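Local coordinates for signal recognition particle 54 kDa protein (Aeropyrum pernix, PDB 7EPK), which combines a helical bundle, a P-loop GTPase-type domain that holds GDP and an all-helical signal peptide binding domain in a single chain, at residues D184-H189 with A195-E200; D199-I204 with E230-S235; S353-I358 with K418-M423. All blocks are in the same frame, centred on the assembly; numbering follows the deposited sequence.

Interaction 1 (D184-H189 with A195-E200); sequences DTAGRH and ARLLDE
A186 opens the contact by turning its methyl toward two residues of helix 194-208. CB of A186 lies 4.1 Å from CD1 of L197 and 4.0 Å from OE1 of E200, while A186 O faces the same leucine methyl. G187 follows with bare backbone, and its carbonyl carbon C comes to 3.5 Å from CD2 of L197. Next, the amide N of R188 lies 3.6 Å from CD1 of L197, although the R188 side chain leads off toward the surface. With CG of L197 anti to the backbone N (chi1 -169°), the two methyls of the leucine divide the passing chain between them, CD1 meeting A186 and the R188 amide and CD2 meeting G187.

The sequence DTAG fits the DxxG motif of P-loop GTPases, here beginning at the end of strand 180-184 and close to the bound GDP and magnesium ion. K109 of the probable Walker A loop donates to both T185 OG1 and A186 O, tying the loop down from the nucleotide side.

H189 completes the walk. Its CB sits 3.6 Å from the amide N of L197, and one ring face receives a CH-pi contact from R196, whose CB is 3.6 Å from the ring centroid. The E200 carboxylate is merely close by at the ring edge, its plane turned 59° from the ring; the hydrogen-bond partner of E200 OE2 is H135 NE2.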
loop_
_atom_site.group_PDB
_atom_site.type_symbol
_atom_site.label_atom_id
_atom_site.label_comp_id
_atom_site.label_asym_id
_atom_site.label_seq_id
_atom_site.Cartn_x
_atom_site.Cartn_y
_atom_site.Cartn_z
ATOM N N ASP A 184 -5.715 -24.168 -14.480
ATOM C CA ASP A 184 -4.280 -24.470 -14.751
ATOM C C ASP A 184 -4.129 -24.850 -16.233
ATOM O O ASP A 184 -5.065 -25.429 -16.802
ATOM C CB ASP A 184 -3.729 -25.562 -13.819
ATOM C CG ASP A 184 -2.227 -25.823 -13.951
ATOM O OD1 ASP A 184 -1.557 -25.035 -14.616
ATOM O OD2 ASP A 184 -1.732 -26.821 -13.400
ATOM N N THR A 185 -2.989 -24.520 -16.837
ATOM C CA THR A 185 -2.716 -24.679 -18.290
ATOM C C THR A 185 -1.338 -25.320 -18.492
ATOM O O THR A 185 -0.476 -25.258 -17.562
ATOM C CB THR A 185 -2.776 -23.342 -19.066
ATOM O OG1 THR A 185 -1.868 -22.372 -18.523
ATOM C CG2 THR A 185 -4.160 -22.729 -19.078
ATOM N N ALA A 186 -1.112 -25.854 -19.695
ATOM C CA ALA A 186 0.227 -26.258 -20.179
ATOM C C ALA A 186 1.152 -25.026 -20.285
ATOM O O ALA A 186 0.655 -23.894 -20.520
ATOM C CB ALA A 186 0.077 -26.978 -21.500
ATOM N N GLY A 187 2.465 -25.245 -20.146
ATOM C CA GLY A 187 3.518 -24.250 -20.434
ATOM C C GLY A 187 4.441 -24.664 -21.575
ATOM O O GLY A 187 5.523 -24.032 -21.716
ATOM N N ARG A 188 4.050 -25.689 -22.343
ATOM C CA ARG A 188 4.795 -26.230 -23.512
ATOM C C ARG A 188 3.820 -27.075 -24.332
ATOM O O ARG A 188 3.056 -27.823 -23.707
ATOM C CB ARG A 188 6.006 -27.069 -23.079
ATOM C CG ARG A 188 7.129 -27.111 -24.106
ATOM C CD ARG A 188 8.276 -28.027 -23.718
ATOM N NE ARG A 188 8.853 -27.736 -22.405
ATOM C CZ ARG A 188 9.800 -28.464 -21.802
ATOM N NH1 ARG A 188 10.248 -28.118 -20.604
ATOM N NH2 ARG A 188 10.294 -29.542 -22.389
ATOM N N HIS A 189 3.831 -26.927 -25.662
ATOM C CA HIS A 189 2.983 -27.687 -26.616
ATOM C C HIS A 189 3.826 -28.765 -27.315
ATOM O O HIS A 189 4.206 -28.551 -28.493
ATOM C CB HIS A 189 2.313 -26.730 -27.606
ATOM C CG HIS A 189 1.170 -27.368 -28.319
ATOM N ND1 HIS A 189 -0.127 -27.257 -27.868
ATOM C CD2 HIS A 189 1.120 -28.150 -29.417
ATOM C CE1 HIS A 189 -0.928 -27.923 -28.673
ATOM N NE2 HIS A 189 -0.194 -28.476 -29.630
ATOM N N ALA A 195 3.938 -21.473 -30.443
ATOM C CA ALA A 195 2.890 -20.745 -31.193
ATOM C C ALA A 195 1.647 -21.615 -31.273
ATOM O O ALA A 195 0.597 -21.091 -31.690
ATOM C CB ALA A 195 3.364 -20.365 -32.571
ATOM N N ARG A 196 1.766 -22.898 -30.933
ATOM C CA ARG A 196 0.573 -23.775 -30.795
ATOM C C ARG A 196 0.039 -23.578 -29.368
ATOM O O ARG A 196 -1.191 -23.445 -29.201
ATOM C CB ARG A 196 0.898 -25.226 -31.165
ATOM C CG ARG A 196 0.150 -25.731 -32.393
ATOM C CD ARG A 196 0.757 -25.243 -33.702
ATOM N NE ARG A 196 0.670 -26.051 -34.931
ATOM C CZ ARG A 196 0.648 -27.392 -35.049
ATOM N NH1 ARG A 196 0.681 -28.207 -34.004
ATOM N NH2 ARG A 196 0.599 -27.923 -36.259
ATOM N N LEU A 197 0.950 -23.487 -28.397
ATOM C CA LEU A 197 0.667 -23.112 -26.978
ATOM C C LEU A 197 -0.162 -21.816 -26.919
ATOM O O LEU A 197 -1.183 -21.804 -26.215
ATOM C CB LEU A 197 1.996 -22.957 -26.227
ATOM C CG LEU A 197 1.892 -22.840 -24.712
ATOM C CD1 LEU A 197 1.360 -24.123 -24.104
ATOM C CD2 LEU A 197 3.233 -22.496 -24.095
ATOM N N LEU A 198 0.253 -20.769 -27.638
ATOM C CA LEU A 198 -0.470 -19.470 -27.684
ATOM C C LEU A 198 -1.875 -19.709 -28.229
ATOM O O LEU A 198 -2.841 -19.221 -27.611
ATOM C CB LEU A 198 0.295 -18.447 -28.535
ATOM C CG LEU A 198 1.181 -17.461 -27.765
ATOM C CD1 LEU A 198 1.807 -18.097 -26.527
ATOM C CD2 LEU A 198 2.266 -16.892 -28.670
ATOM N N ASP A 199 -1.989 -20.456 -29.323
ATOM C CA ASP A 199 -3.305 -20.722 -29.962
ATOM C C ASP A 199 -4.150 -21.573 -28.998
ATOM O O ASP A 199 -5.403 -21.484 -29.045
ATOM C CB ASP A 199 -3.118 -21.316 -31.366
ATOM C CG ASP A 199 -2.666 -20.301 -32.411
ATOM O OD1 ASP A 199 -1.953 -19.339 -32.040
ATOM O OD2 ASP A 199 -3.038 -20.473 -33.593
ATOM N N GLU A 200 -3.507 -22.350 -28.123
ATOM C CA GLU A 200 -4.228 -23.209 -27.150
ATOM C C GLU A 200 -4.867 -22.335 -26.051
ATOM O O GLU A 200 -6.086 -22.551 -25.737
ATOM C CB GLU A 200 -3.282 -24.270 -26.592
ATOM C CG GLU A 200 -4.014 -25.344 -25.807
ATOM C CD GLU A 200 -3.210 -26.607 -25.574
ATOM O OE1 GLU A 200 -2.515 -26.673 -24.542
ATOM O OE2 GLU A 200 -3.305 -27.521 -26.423
#

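Interaction 2 (D199-I204 with E230-S235); sequences DEMKAI and ERFHKS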
loop_
_atom_site.group_PDB
_atom_site.type_symbol
_atom_site.label_atom_id
_atom_site.label_comp_id
_atom_site.label_asym_id
_atom_site.label_seq_id
_atom_site.Cartn_x
_atom_site.Cartn_y
_atom_site.Cartn_z
ATOM N N ASP A 199 -1.989 -20.456 -29.323
ATOM C CA ASP A 199 -3.305 -20.722 -29.962
ATOM C C ASP A 199 -4.150 -21.573 -28.998
ATOM O O ASP A 199 -5.403 -21.484 -29.045
ATOM C CB ASP A 199 -3.118 -21.316 -31.366
ATOM C CG ASP A 199 -2.666 -20.301 -32.411
ATOM O OD1 ASP A 199 -1.953 -19.339 -32.040
ATOM O OD2 ASP A 199 -3.038 -20.473 -33.593
ATOM N N GLU A 200 -3.507 -22.350 -28.123
ATOM C CA GLU A 200 -4.228 -23.209 -27.150
ATOM C C GLU A 200 -4.867 -22.335 -26.051
ATOM O O GLU A 200 -6.086 -22.551 -25.737
ATOM C CB GLU A 200 -3.282 -24.270 -26.592
ATOM C CG GLU A 200 -4.014 -25.344 -25.807
ATOM C CD GLU A 200 -3.210 -26.607 -25.574
ATOM O OE1 GLU A 200 -2.515 -26.673 -24.542
ATOM O OE2 GLU A 200 -3.305 -27.521 -26.423
ATOM N N MET A 201 -4.085 -21.387 -25.504
ATOM C CA MET A 201 -4.498 -20.397 -24.468
ATOM C C MET A 201 -5.674 -19.566 -25.009
ATOM O O MET A 201 -6.732 -19.496 -24.339
ATOM C CB MET A 201 -3.330 -19.474 -24.086
ATOM C CG MET A 201 -2.112 -20.164 -23.444
ATOM S SD MET A 201 -2.480 -21.293 -22.051
ATOM C CE MET A 201 -2.693 -22.838 -22.934
ATOM N N LYS A 202 -5.507 -18.991 -26.200
ATOM C CA LYS A 202 -6.537 -18.181 -26.899
ATOM C C LYS A 202 -7.833 -18.981 -27.066
ATOM O O LYS A 202 -8.900 -18.369 -27.094
ATOM C CB LYS A 202 -5.982 -17.744 -28.256
ATOM C CG LYS A 202 -6.964 -17.028 -29.178
ATOM C CD LYS A 202 -6.297 -16.390 -30.395
ATOM C CE LYS A 202 -5.185 -15.414 -30.043
ATOM N NZ LYS A 202 -4.646 -14.714 -31.236
ATOM N N ALA A 203 -7.743 -20.292 -27.265
ATOM C CA ALA A 203 -8.906 -21.162 -27.562
ATOM C C ALA A 203 -9.592 -21.478 -26.230
ATOM O O ALA A 203 -10.806 -21.243 -26.113
ATOM C CB ALA A 203 -8.466 -22.410 -28.312
ATOM N N ILE A 204 -8.811 -21.953 -25.258
ATOM C CA ILE A 204 -9.266 -22.158 -23.853
ATOM C C ILE A 204 -9.969 -20.887 -23.390
ATOM O O ILE A 204 -11.088 -20.994 -22.873
ATOM C CB ILE A 204 -8.100 -22.506 -22.912
ATOM C CG1 ILE A 204 -7.526 -23.891 -23.217
ATOM C CG2 ILE A 204 -8.532 -22.375 -21.455
ATOM C CD1 ILE A 204 -6.131 -24.092 -22.676
ATOM N N GLU A 230 4.721 -9.720 -23.869
ATOM C CA GLU A 230 4.145 -9.310 -25.191
ATOM C C GLU A 230 3.487 -10.537 -25.843
ATOM O O GLU A 230 2.323 -10.475 -26.270
ATOM C CB GLU A 230 5.218 -8.723 -26.122
ATOM C CG GLU A 230 5.917 -7.451 -25.615
ATOM C CD GLU A 230 7.239 -7.031 -26.282
ATOM O OE1 GLU A 230 7.691 -5.895 -26.018
ATOM O OE2 GLU A 230 7.837 -7.828 -27.061
ATOM N N ARG A 231 4.211 -11.641 -25.907
ATOM C CA ARG A 231 3.707 -12.872 -26.555
ATOM C C ARG A 231 2.392 -13.302 -25.903
ATOM O O ARG A 231 1.401 -13.511 -26.631
ATOM C CB ARG A 231 4.742 -13.991 -26.462
ATOM C CG ARG A 231 5.522 -14.195 -27.750
ATOM C CD ARG A 231 7.001 -14.038 -27.513
ATOM N NE ARG A 231 7.472 -14.899 -26.437
ATOM C CZ ARG A 231 8.660 -14.773 -25.862
ATOM N NH1 ARG A 231 9.492 -13.832 -26.281
ATOM N NH2 ARG A 231 9.016 -15.584 -24.877
ATOM N N PHE A 232 2.388 -13.465 -24.582
ATOM C CA PHE A 232 1.220 -14.013 -23.848
ATOM C C PHE A 232 0.081 -12.993 -23.857
ATOM O O PHE A 232 -1.091 -13.396 -23.950
ATOM C CB PHE A 232 1.634 -14.477 -22.455
ATOM C CG PHE A 232 2.136 -15.897 -22.448
ATOM C CD1 PHE A 232 1.252 -16.954 -22.607
ATOM C CD2 PHE A 232 3.486 -16.173 -22.319
ATOM C CE1 PHE A 232 1.712 -18.262 -22.607
ATOM C CE2 PHE A 232 3.947 -17.481 -22.306
ATOM C CZ PHE A 232 3.058 -18.523 -22.447
ATOM N N HIS A 233 0.418 -11.710 -23.810
ATOM C CA HIS A 233 -0.565 -10.597 -23.773
ATOM C C HIS A 233 -1.337 -10.525 -25.097
ATOM O O HIS A 233 -2.479 -10.015 -25.090
ATOM C CB HIS A 233 0.148 -9.281 -23.443
ATOM C CG HIS A 233 -0.771 -8.134 -23.215
ATOM N ND1 HIS A 233 -1.164 -7.762 -21.948
ATOM C CD2 HIS A 233 -1.373 -7.291 -24.081
ATOM C CE1 HIS A 233 -1.955 -6.713 -22.040
ATOM N NE2 HIS A 233 -2.099 -6.404 -23.337
ATOM N N LYS A 234 -0.725 -10.986 -26.188
ATOM C CA LYS A 234 -1.321 -10.946 -27.544
ATOM C C LYS A 234 -2.477 -11.942 -27.563
ATOM O O LYS A 234 -3.583 -11.539 -27.943
ATOM C CB LYS A 234 -0.250 -11.252 -28.597
ATOM C CG LYS A 234 -0.553 -10.813 -30.025
ATOM C CD LYS A 234 0.567 -11.135 -31.006
ATOM C CE LYS A 234 0.978 -9.960 -31.872
ATOM N NZ LYS A 234 2.414 -10.018 -32.237
ATOM N N SER A 235 -2.224 -13.183 -27.139
ATOM C CA SER A 235 -3.171 -14.335 -27.225
ATOM C C SER A 235 -4.286 -14.188 -26.181
ATOM O O SER A 235 -5.454 -14.356 -26.528
ATOM C CB SER A 235 -2.451 -15.654 -27.052
ATOM O OG SER A 235 -1.970 -15.791 -25.722
#
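K202 and S235 meet where the two helices come nearest, their CA atoms 5.1 Å apart, and the lysine does so with its hydrocarbon chain. Leaving its helix with CG anti to the backbone N, the K202 side chain runs out extended and then bends at chi3 (-56°). The bend lays the methylene CE across the backbone of the serine, 3.6 Å from CA of S235, and nearer the root of the chain CB of K202 is 3.8 Å from S235 O. The contact on this side is therefore a packing of methylenes against main chain, on the more exposed flank.

S235 directs its CB toward the facing helix but turns its hydroxyl back into its own. OG donates to F232 O at 3.1 Å, reaching the oxygen at a C=O...donor angle of 124° and tilted from the carbonyl plane, so a polar group at the interface is satisfied within its own turn. The same carbonyl also accepts from T236 OG1.

On the buried flank M201 takes over. Its CG comes to the edge of the F232 ring, close to the ring plane, 4.4 Å from CE1 of F232, rather than over a face, and the remainder of the chain bends away. Both M201 and F232 also rest on V102 of strand 97-102, and F232 reaches V104 in the loop after it.

The two helical segments run in the same general direction, with axes 9.4 Å apart and inclined by 35°. Such an arrangement belongs to neighbouring beta-alpha-beta crossovers: helices 194-208 and 225-235, joined through strand 212-218, pack side by side against the mostly parallel sheet of the P-loop nucleotide-binding fold.

Interaction 3 (S353-I358 with K418-M423); sequences SMLASI and KNLKTM
No ring, amide or other flat group takes part where L355 and I358 face L420 and M423, so there are neither faces nor edges to fill; the surfaces that meet are methyls and a thioether. L355 and L420 lie roughly perpendicular and touch through one branch each, CD2 of L355 lying 4.0 Å from CD1 of L420. Both leucines are buried, and V319 of helix 293-320 touches both. Each has a further neighbour in a loop, L363 for L355 and I324 for L420.

Nearer the surface, I358 and M423 pass one another, pointing opposite ways. The methionine chain is extended beyond CG (chi2 174°), which carries its sulfur alongside the isoleucine branch, with SD of M423 3.8 Å from CG2 of I358. M423 also touches D359, the residue that follows the isoleucine.

Small apolar contacts of this kind, between L355 of helix 350-356 with the turn that follows it and the last turns of helix 409-423, beside helix 293-320, are part of the all-helical fold of the signal peptide binding domain.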
loop_
_atom_site.group_PDB
_atom_site.type_symbol
_atom_site.label_atom_id
_atom_site.label_comp_id
_atom_site.label_asym_id
_atom_site.label_seq_id
_atom_site.Cartn_x
_atom_site.Cartn_y
_atom_site.Cartn_z
ATOM N N SER A 353 5.308 25.599 25.196
ATOM C CA SER A 353 6.110 25.678 26.446
ATOM C C SER A 353 5.590 26.851 27.279
ATOM O O SER A 353 5.124 26.608 28.407
ATOM C CB SER A 353 7.590 25.815 26.154
ATOM O OG SER A 353 8.336 26.059 27.340
ATOM N N MET A 354 5.631 28.059 26.702
ATOM C CA MET A 354 5.297 29.342 27.378
ATOM C C MET A 354 3.778 29.489 27.536
ATOM O O MET A 354 3.364 30.145 28.499
ATOM C CB MET A 354 5.829 30.544 26.593
ATOM C CG MET A 354 6.000 31.782 27.449
ATOM S SD MET A 354 6.719 33.146 26.508
ATOM C CE MET A 354 5.354 34.309 26.474
ATOM N N LEU A 355 2.987 28.919 26.617
ATOM C CA LEU A 355 1.497 28.960 26.648
ATOM C C LEU A 355 1.017 28.330 27.959
ATOM O O LEU A 355 0.198 28.968 28.651
ATOM C CB LEU A 355 0.928 28.197 25.444
ATOM C CG LEU A 355 -0.470 28.595 24.951
ATOM C CD1 LEU A 355 -1.277 27.355 24.601
ATOM C CD2 LEU A 355 -1.243 29.445 25.953
ATOM N N ALA A 356 1.523 27.132 28.272
ATOM C CA ALA A 356 1.231 26.370 29.510
ATOM C C ALA A 356 1.868 27.057 30.732
ATOM O O ALA A 356 1.325 26.861 31.843
ATOM C CB ALA A 356 1.701 24.941 29.360
ATOM N N SER A 357 2.953 27.834 30.543
ATOM C CA SER A 357 3.705 28.561 31.610
ATOM C C SER A 357 2.968 29.840 32.058
ATOM O O SER A 357 3.457 30.473 33.013
ATOM C CB SER A 357 5.124 28.873 31.181
ATOM O OG SER A 357 5.193 30.108 30.481
ATOM N N ILE A 358 1.857 30.215 31.401
ATOM C CA ILE A 358 0.923 31.302 31.832
ATOM C C ILE A 358 -0.361 30.661 32.387
ATOM O O ILE A 358 -0.717 30.958 33.553
ATOM C CB ILE A 358 0.639 32.290 30.679
ATOM C CG1 ILE A 358 1.814 33.246 30.448
ATOM C CG2 ILE A 358 -0.651 33.066 30.929
ATOM C CD1 ILE A 358 2.886 32.724 29.534
ATOM N N LYS A 418 -12.529 33.353 25.733
ATOM C CA LYS A 418 -12.397 34.684 26.402
ATOM C C LYS A 418 -11.189 34.662 27.341
ATOM O O LYS A 418 -10.394 35.619 27.305
ATOM C CB LYS A 418 -13.642 35.074 27.206
ATOM C CG LYS A 418 -14.929 35.260 26.406
ATOM C CD LYS A 418 -16.182 35.135 27.272
ATOM C CE LYS A 418 -17.485 35.008 26.509
ATOM N NZ LYS A 418 -18.598 34.633 27.416
ATOM N N ASN A 419 -11.059 33.607 28.146
ATOM C CA ASN A 419 -10.042 33.531 29.225
ATOM C C ASN A 419 -8.652 33.541 28.577
ATOM O O ASN A 419 -7.799 34.320 29.039
ATOM C CB ASN A 419 -10.281 32.345 30.166
ATOM C CG ASN A 419 -9.994 32.686 31.612
ATOM O OD1 ASN A 419 -8.849 32.945 31.979
ATOM N ND2 ASN A 419 -11.028 32.694 32.439
ATOM N N LEU A 420 -8.438 32.740 27.530
ATOM C CA LEU A 420 -7.160 32.742 26.774
ATOM C C LEU A 420 -6.924 34.163 26.276
ATOM O O LEU A 420 -5.845 34.701 26.556
ATOM C CB LEU A 420 -7.197 31.741 25.613
ATOM C CG LEU A 420 -6.589 30.364 25.896
ATOM C CD1 LEU A 420 -5.073 30.457 26.034
ATOM C CD2 LEU A 420 -7.197 29.721 27.142
ATOM N N LYS A 421 -7.933 34.758 25.633
ATOM C CA LYS A 421 -7.826 36.059 24.911
ATOM C C LYS A 421 -7.421 37.200 25.857
ATOM O O LYS A 421 -6.649 38.086 25.409
ATOM C CB LYS A 421 -9.139 36.430 24.226
ATOM C CG LYS A 421 -9.045 37.728 23.452
ATOM C CD LYS A 421 -9.674 37.642 22.107
ATOM C CE LYS A 421 -11.170 37.454 22.184
ATOM N NZ LYS A 421 -11.803 37.892 20.920
ATOM N N THR A 422 -7.953 37.189 27.087
ATOM C CA THR A 422 -7.639 38.157 28.176
ATOM C C THR A 422 -6.136 38.113 28.464
ATOM O O THR A 422 -5.480 39.141 28.266
ATOM C CB THR A 422 -8.428 37.869 29.463
ATOM O OG1 THR A 422 -9.833 37.767 29.209
ATOM C CG2 THR A 422 -8.209 38.941 30.507
ATOM N N MET A 423 -5.625 36.953 28.881
ATOM C CA MET A 423 -4.239 36.767 29.396
ATOM C C MET A 423 -3.214 37.433 28.466
ATOM O O MET A 423 -2.306 38.128 28.984
ATOM C CB MET A 423 -3.895 35.278 29.530
ATOM C CG MET A 423 -4.770 34.542 30.516
ATOM S SD MET A 423 -4.432 32.782 30.475
ATOM C CE MET A 423 -5.998 32.134 31.058
#

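In the fold
Interactions 1 and 2 are neighbours that share D199, E200 and helix 194-208, one face of which receives the DTAGRH loop while another meets helix 225-235. They also touch: CB of T185 packs on SD of M201 at 3.6 Å, and L198 reaches F232. Each passes from buried residues to exposed ones, but interaction 1, beside GDP and the magnesium ion, mixes backbone, ring and carboxylate, whereas interaction 2 is mostly methylenes against main chain and ring edge. Interaction 3 stands apart in the signal peptide binding domain, its centre about 77 Å from that of interaction 1 and about 73 Å from that of interaction 2. It is the smallest and wholly apolar, grading from buried leucines to an exposed isoleucine.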